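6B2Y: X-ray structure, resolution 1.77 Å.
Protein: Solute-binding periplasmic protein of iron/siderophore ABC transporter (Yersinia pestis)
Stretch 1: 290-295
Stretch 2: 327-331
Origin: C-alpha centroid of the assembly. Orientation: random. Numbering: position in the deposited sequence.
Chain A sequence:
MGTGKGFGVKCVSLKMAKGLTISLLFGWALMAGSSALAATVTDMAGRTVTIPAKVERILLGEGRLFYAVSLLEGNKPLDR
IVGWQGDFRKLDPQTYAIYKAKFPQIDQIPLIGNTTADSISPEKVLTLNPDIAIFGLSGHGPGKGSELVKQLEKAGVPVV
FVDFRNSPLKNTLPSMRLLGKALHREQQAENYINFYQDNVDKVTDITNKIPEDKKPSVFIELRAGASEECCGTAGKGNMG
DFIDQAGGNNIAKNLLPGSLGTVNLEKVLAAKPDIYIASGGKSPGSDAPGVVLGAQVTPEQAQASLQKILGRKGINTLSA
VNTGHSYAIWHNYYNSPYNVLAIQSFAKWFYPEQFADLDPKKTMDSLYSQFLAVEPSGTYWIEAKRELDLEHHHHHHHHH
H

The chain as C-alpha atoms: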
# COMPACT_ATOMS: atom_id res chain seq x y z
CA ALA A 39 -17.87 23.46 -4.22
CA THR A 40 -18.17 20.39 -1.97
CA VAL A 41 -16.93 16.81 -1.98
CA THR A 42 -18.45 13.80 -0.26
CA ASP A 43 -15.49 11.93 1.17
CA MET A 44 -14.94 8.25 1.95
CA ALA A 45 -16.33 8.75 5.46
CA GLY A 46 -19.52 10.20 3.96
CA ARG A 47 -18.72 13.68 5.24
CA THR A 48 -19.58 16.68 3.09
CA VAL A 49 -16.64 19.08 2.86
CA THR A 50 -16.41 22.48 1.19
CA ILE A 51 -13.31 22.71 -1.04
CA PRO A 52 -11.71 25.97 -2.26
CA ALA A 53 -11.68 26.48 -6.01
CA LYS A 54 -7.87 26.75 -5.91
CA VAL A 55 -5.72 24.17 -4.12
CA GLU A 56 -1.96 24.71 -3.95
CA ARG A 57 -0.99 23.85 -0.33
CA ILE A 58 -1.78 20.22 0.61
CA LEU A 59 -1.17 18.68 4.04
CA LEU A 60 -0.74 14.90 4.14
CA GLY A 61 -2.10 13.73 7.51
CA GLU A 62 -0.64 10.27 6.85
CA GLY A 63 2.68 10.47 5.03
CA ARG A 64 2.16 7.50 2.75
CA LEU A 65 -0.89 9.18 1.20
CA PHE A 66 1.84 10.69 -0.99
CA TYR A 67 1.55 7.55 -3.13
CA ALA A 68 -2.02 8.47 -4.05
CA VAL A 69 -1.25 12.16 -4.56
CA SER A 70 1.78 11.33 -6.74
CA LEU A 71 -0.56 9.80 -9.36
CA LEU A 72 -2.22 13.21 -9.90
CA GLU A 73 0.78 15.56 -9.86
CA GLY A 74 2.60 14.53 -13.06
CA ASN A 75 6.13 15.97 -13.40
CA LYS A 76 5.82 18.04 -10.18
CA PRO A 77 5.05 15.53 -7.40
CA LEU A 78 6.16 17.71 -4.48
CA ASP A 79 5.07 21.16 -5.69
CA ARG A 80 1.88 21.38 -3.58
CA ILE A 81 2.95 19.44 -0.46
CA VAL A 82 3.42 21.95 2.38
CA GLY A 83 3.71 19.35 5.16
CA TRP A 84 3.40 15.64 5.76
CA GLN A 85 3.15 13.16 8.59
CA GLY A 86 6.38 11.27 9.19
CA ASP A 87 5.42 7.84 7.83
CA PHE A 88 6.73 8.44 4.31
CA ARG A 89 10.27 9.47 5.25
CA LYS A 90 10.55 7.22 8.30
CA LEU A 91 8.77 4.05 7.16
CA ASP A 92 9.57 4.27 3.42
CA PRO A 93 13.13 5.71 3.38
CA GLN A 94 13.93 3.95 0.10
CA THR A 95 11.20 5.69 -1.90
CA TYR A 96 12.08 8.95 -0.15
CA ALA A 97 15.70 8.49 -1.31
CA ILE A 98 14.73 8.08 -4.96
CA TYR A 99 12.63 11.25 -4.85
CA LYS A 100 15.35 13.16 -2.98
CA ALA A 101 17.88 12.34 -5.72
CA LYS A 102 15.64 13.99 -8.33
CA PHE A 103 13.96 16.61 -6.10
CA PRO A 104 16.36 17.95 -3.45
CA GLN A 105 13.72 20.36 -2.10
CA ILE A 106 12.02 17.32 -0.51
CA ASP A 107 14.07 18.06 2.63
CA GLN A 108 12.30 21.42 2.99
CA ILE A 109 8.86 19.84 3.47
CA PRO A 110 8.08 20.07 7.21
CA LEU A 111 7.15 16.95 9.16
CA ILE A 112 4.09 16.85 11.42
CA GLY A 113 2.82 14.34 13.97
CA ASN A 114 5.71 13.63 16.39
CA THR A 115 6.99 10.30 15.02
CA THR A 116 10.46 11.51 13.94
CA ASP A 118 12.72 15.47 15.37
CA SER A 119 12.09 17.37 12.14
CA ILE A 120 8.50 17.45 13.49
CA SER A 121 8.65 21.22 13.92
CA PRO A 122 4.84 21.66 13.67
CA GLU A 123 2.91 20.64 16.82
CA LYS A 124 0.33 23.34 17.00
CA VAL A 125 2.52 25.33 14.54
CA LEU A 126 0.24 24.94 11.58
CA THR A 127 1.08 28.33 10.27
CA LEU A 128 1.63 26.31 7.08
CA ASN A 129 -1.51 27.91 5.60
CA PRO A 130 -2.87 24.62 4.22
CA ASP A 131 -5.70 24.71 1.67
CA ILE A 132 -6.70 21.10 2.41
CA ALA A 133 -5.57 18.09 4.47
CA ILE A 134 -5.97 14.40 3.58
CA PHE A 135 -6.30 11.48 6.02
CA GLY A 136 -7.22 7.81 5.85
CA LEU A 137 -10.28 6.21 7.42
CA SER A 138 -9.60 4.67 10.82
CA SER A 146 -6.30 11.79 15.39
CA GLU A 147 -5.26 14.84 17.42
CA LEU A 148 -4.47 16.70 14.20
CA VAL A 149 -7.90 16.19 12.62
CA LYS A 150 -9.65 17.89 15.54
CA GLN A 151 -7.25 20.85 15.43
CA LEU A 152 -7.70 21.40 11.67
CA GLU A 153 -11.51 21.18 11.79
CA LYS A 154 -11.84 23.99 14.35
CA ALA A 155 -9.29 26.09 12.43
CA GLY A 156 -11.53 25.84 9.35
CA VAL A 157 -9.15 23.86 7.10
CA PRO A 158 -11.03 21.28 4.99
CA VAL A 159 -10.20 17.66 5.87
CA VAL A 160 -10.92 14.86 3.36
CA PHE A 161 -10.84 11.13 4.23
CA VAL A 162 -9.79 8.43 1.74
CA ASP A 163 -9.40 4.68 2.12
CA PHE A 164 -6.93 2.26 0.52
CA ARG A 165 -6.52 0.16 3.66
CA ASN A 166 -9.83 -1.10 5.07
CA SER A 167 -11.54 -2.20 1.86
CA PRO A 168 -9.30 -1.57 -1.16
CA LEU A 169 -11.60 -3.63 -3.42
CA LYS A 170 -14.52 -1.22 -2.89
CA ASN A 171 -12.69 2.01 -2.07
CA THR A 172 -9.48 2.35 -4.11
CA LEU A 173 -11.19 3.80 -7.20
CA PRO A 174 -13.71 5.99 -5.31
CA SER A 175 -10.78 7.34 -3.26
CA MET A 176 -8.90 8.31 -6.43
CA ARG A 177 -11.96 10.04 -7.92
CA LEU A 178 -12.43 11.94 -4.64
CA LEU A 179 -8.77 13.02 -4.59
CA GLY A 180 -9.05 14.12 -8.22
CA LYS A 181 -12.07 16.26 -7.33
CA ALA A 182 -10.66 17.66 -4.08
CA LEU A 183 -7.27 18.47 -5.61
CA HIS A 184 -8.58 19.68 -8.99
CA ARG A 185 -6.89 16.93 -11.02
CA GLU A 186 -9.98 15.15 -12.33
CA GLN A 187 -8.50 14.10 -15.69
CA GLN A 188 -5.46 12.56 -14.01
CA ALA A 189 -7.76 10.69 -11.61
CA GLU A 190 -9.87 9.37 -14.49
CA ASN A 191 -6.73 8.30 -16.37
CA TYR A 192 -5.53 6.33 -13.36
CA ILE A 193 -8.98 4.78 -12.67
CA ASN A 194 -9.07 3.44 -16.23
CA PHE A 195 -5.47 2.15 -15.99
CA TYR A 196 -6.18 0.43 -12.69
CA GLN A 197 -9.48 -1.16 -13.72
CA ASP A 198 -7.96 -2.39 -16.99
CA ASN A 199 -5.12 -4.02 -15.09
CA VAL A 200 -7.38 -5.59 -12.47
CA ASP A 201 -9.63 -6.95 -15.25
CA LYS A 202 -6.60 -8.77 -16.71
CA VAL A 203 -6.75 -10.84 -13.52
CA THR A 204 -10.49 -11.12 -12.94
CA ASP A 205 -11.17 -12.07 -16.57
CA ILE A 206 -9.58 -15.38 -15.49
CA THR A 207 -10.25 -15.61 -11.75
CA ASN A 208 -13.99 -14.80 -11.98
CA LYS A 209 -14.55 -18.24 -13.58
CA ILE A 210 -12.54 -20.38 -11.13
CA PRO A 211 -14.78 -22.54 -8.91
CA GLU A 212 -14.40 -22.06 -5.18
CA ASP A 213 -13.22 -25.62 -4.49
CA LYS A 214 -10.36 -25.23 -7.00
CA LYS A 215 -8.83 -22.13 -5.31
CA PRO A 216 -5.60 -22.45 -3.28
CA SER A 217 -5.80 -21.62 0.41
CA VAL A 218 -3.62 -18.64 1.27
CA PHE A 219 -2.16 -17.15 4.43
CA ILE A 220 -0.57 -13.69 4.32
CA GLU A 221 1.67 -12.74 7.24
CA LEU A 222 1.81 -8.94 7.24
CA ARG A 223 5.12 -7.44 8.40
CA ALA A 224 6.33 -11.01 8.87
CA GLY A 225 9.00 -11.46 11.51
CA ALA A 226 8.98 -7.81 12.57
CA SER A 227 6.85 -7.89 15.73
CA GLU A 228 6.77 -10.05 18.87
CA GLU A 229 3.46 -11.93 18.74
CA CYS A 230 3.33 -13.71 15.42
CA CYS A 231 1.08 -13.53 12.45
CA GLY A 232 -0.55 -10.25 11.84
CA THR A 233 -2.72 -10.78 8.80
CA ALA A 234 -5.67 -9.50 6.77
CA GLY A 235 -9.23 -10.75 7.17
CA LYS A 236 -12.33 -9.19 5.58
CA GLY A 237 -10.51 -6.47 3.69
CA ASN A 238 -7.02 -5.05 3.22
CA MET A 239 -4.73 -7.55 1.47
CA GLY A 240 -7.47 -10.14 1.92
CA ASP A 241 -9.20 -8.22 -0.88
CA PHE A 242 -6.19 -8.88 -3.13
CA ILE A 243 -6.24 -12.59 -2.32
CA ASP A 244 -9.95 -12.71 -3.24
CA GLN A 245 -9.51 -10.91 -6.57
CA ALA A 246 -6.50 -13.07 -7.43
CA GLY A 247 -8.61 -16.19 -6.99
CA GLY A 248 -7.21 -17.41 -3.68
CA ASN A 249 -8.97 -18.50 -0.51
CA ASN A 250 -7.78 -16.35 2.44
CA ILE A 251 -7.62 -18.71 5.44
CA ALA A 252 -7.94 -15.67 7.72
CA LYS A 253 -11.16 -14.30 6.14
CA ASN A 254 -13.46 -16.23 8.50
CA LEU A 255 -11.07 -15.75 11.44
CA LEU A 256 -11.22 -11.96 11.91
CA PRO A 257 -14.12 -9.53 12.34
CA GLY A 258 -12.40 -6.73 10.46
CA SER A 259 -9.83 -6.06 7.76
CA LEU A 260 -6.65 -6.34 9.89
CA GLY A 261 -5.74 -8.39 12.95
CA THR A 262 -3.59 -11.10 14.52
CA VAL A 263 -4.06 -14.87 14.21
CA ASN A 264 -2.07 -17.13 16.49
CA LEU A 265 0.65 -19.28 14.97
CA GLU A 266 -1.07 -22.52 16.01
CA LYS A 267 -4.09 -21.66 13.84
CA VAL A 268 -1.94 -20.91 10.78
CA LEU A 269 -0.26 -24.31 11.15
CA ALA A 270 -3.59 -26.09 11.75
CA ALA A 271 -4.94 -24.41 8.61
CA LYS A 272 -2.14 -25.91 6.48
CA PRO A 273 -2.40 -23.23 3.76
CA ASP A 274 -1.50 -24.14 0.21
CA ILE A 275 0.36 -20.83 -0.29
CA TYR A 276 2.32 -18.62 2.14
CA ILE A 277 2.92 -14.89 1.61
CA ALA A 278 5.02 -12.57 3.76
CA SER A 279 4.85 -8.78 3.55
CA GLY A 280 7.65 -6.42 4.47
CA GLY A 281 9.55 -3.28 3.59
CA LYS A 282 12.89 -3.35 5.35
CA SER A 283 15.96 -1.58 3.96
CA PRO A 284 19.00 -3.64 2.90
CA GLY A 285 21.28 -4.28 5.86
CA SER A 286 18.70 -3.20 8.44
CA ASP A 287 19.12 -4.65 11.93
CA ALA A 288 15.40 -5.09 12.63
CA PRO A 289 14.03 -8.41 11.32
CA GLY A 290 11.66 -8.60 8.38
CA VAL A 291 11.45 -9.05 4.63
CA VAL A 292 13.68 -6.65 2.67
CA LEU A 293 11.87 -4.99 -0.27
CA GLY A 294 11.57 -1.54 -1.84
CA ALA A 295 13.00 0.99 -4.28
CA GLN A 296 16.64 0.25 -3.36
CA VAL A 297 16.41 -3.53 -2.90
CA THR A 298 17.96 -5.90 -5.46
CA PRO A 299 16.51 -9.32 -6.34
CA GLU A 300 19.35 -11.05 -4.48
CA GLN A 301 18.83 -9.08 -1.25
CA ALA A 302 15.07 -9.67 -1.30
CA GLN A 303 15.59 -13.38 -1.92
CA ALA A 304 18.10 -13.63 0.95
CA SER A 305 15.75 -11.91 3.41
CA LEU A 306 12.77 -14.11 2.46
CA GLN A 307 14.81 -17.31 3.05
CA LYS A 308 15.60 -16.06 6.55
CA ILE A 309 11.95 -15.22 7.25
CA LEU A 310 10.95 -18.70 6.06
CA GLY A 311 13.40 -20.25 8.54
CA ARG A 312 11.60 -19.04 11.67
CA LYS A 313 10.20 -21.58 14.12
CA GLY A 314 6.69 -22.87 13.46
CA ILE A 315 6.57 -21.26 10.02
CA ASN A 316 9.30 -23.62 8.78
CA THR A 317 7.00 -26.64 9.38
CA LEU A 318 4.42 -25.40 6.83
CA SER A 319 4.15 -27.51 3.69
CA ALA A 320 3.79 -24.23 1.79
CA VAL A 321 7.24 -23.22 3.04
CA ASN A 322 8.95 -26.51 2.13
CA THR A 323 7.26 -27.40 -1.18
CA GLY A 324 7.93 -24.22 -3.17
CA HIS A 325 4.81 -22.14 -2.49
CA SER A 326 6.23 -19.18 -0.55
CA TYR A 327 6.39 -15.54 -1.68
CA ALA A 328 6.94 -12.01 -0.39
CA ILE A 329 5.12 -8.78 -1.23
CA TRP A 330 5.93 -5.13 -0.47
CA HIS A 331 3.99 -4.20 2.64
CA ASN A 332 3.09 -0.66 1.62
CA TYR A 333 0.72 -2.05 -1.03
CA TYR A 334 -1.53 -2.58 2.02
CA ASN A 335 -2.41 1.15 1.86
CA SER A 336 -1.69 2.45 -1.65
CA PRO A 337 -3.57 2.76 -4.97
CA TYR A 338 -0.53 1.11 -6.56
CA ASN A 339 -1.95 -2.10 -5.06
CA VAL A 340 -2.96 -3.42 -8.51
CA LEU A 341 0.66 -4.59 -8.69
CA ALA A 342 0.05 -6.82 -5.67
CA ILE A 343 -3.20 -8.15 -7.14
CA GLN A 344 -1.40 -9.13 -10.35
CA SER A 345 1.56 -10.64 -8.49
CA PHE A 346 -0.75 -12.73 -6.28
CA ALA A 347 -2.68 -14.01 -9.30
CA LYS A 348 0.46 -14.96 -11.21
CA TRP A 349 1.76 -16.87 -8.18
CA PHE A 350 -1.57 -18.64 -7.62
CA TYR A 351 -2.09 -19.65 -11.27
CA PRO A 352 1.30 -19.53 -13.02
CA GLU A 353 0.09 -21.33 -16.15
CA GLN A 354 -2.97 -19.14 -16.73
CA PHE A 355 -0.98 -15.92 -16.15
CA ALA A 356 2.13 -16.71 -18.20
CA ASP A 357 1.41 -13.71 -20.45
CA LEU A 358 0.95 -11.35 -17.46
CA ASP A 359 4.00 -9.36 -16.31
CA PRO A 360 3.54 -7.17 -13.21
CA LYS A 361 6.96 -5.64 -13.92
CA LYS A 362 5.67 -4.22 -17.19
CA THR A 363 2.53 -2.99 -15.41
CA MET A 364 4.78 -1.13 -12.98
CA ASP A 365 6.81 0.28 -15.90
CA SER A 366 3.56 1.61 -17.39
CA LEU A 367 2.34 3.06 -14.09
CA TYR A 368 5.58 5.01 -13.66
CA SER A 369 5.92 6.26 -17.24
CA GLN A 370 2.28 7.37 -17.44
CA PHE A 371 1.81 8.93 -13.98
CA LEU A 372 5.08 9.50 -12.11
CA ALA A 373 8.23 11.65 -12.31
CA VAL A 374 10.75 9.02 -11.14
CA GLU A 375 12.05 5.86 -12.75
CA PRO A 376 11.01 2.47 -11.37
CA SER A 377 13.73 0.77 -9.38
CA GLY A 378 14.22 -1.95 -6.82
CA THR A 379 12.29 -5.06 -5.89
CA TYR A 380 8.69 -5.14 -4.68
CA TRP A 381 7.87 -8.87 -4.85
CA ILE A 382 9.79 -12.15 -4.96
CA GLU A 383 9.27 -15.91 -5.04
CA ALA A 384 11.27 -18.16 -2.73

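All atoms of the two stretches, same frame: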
# COMPACT_ATOMS: atom_id res chain seq x y z
N GLY A 290 12.72 -8.81 9.35
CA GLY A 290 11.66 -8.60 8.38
C GLY A 290 12.13 -8.79 6.95
O GLY A 290 13.32 -8.83 6.65
N VAL A 291 11.15 -8.90 6.04
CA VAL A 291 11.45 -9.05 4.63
C VAL A 291 11.96 -7.73 4.06
O VAL A 291 11.42 -6.65 4.37
CB VAL A 291 10.18 -9.53 3.88
CG1 VAL A 291 10.46 -9.65 2.40
CG2 VAL A 291 9.70 -10.87 4.46
N VAL A 292 12.99 -7.81 3.23
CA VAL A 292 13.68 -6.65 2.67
C VAL A 292 13.18 -6.43 1.24
O VAL A 292 13.44 -7.25 0.36
CB VAL A 292 15.20 -6.83 2.72
CG1 VAL A 292 15.89 -5.75 1.92
CG2 VAL A 292 15.66 -6.82 4.16
N LEU A 293 12.45 -5.33 1.03
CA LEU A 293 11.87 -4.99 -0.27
C LEU A 293 11.75 -3.48 -0.36
O LEU A 293 11.64 -2.80 0.66
CB LEU A 293 10.47 -5.61 -0.45
CG LEU A 293 10.37 -7.13 -0.43
CD1 LEU A 293 8.94 -7.58 -0.12
CD2 LEU A 293 10.84 -7.69 -1.75
N GLY A 294 11.78 -2.95 -1.60
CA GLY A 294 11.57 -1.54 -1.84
C GLY A 294 12.45 -1.00 -2.95
O GLY A 294 13.12 -1.74 -3.67
N ALA A 295 12.46 0.34 -3.08
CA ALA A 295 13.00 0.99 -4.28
C ALA A 295 14.51 0.83 -4.40
O ALA A 295 15.05 1.11 -5.48
CB ALA A 295 12.63 2.47 -4.28
N TYR A 327 6.19 -16.78 -0.93
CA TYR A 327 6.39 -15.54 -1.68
C TYR A 327 6.45 -14.38 -0.70
O TYR A 327 6.01 -14.49 0.45
CB TYR A 327 5.26 -15.32 -2.71
CG TYR A 327 4.94 -16.56 -3.51
CD1 TYR A 327 5.52 -16.76 -4.76
CD2 TYR A 327 4.08 -17.54 -3.02
CE1 TYR A 327 5.25 -17.90 -5.49
CE2 TYR A 327 3.81 -18.70 -3.75
CZ TYR A 327 4.40 -18.86 -4.99
OH TYR A 327 4.15 -20.00 -5.74
N ALA A 328 6.97 -13.24 -1.17
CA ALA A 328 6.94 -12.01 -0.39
C ALA A 328 6.45 -10.85 -1.24
O ALA A 328 6.73 -10.77 -2.44
CB ALA A 328 8.30 -11.66 0.23
N ILE A 329 5.71 -9.95 -0.59
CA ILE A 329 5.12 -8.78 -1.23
C ILE A 329 5.47 -7.53 -0.42
O ILE A 329 5.58 -7.58 0.80
CB ILE A 329 3.58 -8.94 -1.34
CG1 ILE A 329 2.99 -7.82 -2.19
CG2 ILE A 329 2.94 -8.99 0.06
CD1 ILE A 329 3.33 -7.93 -3.67
N TRP A 330 5.63 -6.41 -1.13
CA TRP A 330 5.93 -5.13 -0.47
C TRP A 330 4.77 -4.69 0.41
O TRP A 330 3.63 -4.60 -0.05
CB TRP A 330 6.22 -4.07 -1.53
CG TRP A 330 6.79 -2.76 -1.06
CD1 TRP A 330 7.94 -2.56 -0.35
CD2 TRP A 330 6.27 -1.46 -1.36
NE1 TRP A 330 8.16 -1.20 -0.16
CE2 TRP A 330 7.15 -0.51 -0.78
CE3 TRP A 330 5.14 -1.00 -2.06
CZ2 TRP A 330 6.93 0.86 -0.87
CZ3 TRP A 330 4.93 0.37 -2.15
CH2 TRP A 330 5.81 1.29 -1.55
N HIS A 331 5.07 -4.40 1.68
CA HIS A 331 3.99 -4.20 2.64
C HIS A 331 3.18 -2.95 2.33
O HIS A 331 1.96 -2.94 2.57
CB HIS A 331 4.53 -4.11 4.05
CG HIS A 331 3.46 -3.86 5.06
ND1 HIS A 331 2.53 -4.81 5.40
CD2 HIS A 331 3.13 -2.74 5.75
CE1 HIS A 331 1.68 -4.30 6.26
NE2 HIS A 331 2.03 -3.05 6.51
O HOH W 1 10.43 -0.21 1.29

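The segment 290-295, which has no regular secondary structure, packs against strand residues 328-330 through van der Waals contacts, with no direct hydrogen bond between the two stretches. The contact is small, burying 214 Å² over both sides, and its residues are themselves buried.

Leu293 contributes most. Its CA-to-CB bond points toward the strand, and its m,t rotamer lays CD1 along the strand backbone, 3.5 Å from Ile329 O and 3.7 Å from Trp330 N. Leu293 CD1 also lies 4.1 Å from Ala328 CB, while Leu293 CB packs 4.0 Å from Trp330 CD1. Ala328, also directed toward its partner, receives Val291 as well, with Val291 CG1 at 3.7 Å from Ala328 CB; its short methyl is thus touched by two aliphatic side chains. Ile329 points away, as expected from strand alternation, and meets Leu293 through its carbonyl oxygen.

Trp330 leaves the strand sideways, but its indole returns to the loop, bringing NE1 within 3.8 Å of Gly294 CA. An ideal CB on Gly294 would lie 3.7 Å from Trp330 NE1, yet the backbone angles of Gly294 alone call for glycine.

The polar link is indirect. One water accepts from Trp330 NE1 (2.9 Å from the water O) and lies within hydrogen-bonding reach of Leu293 O (2.9 Å from the water O), placing it between the loop carbonyl and the indole, near the ring plane.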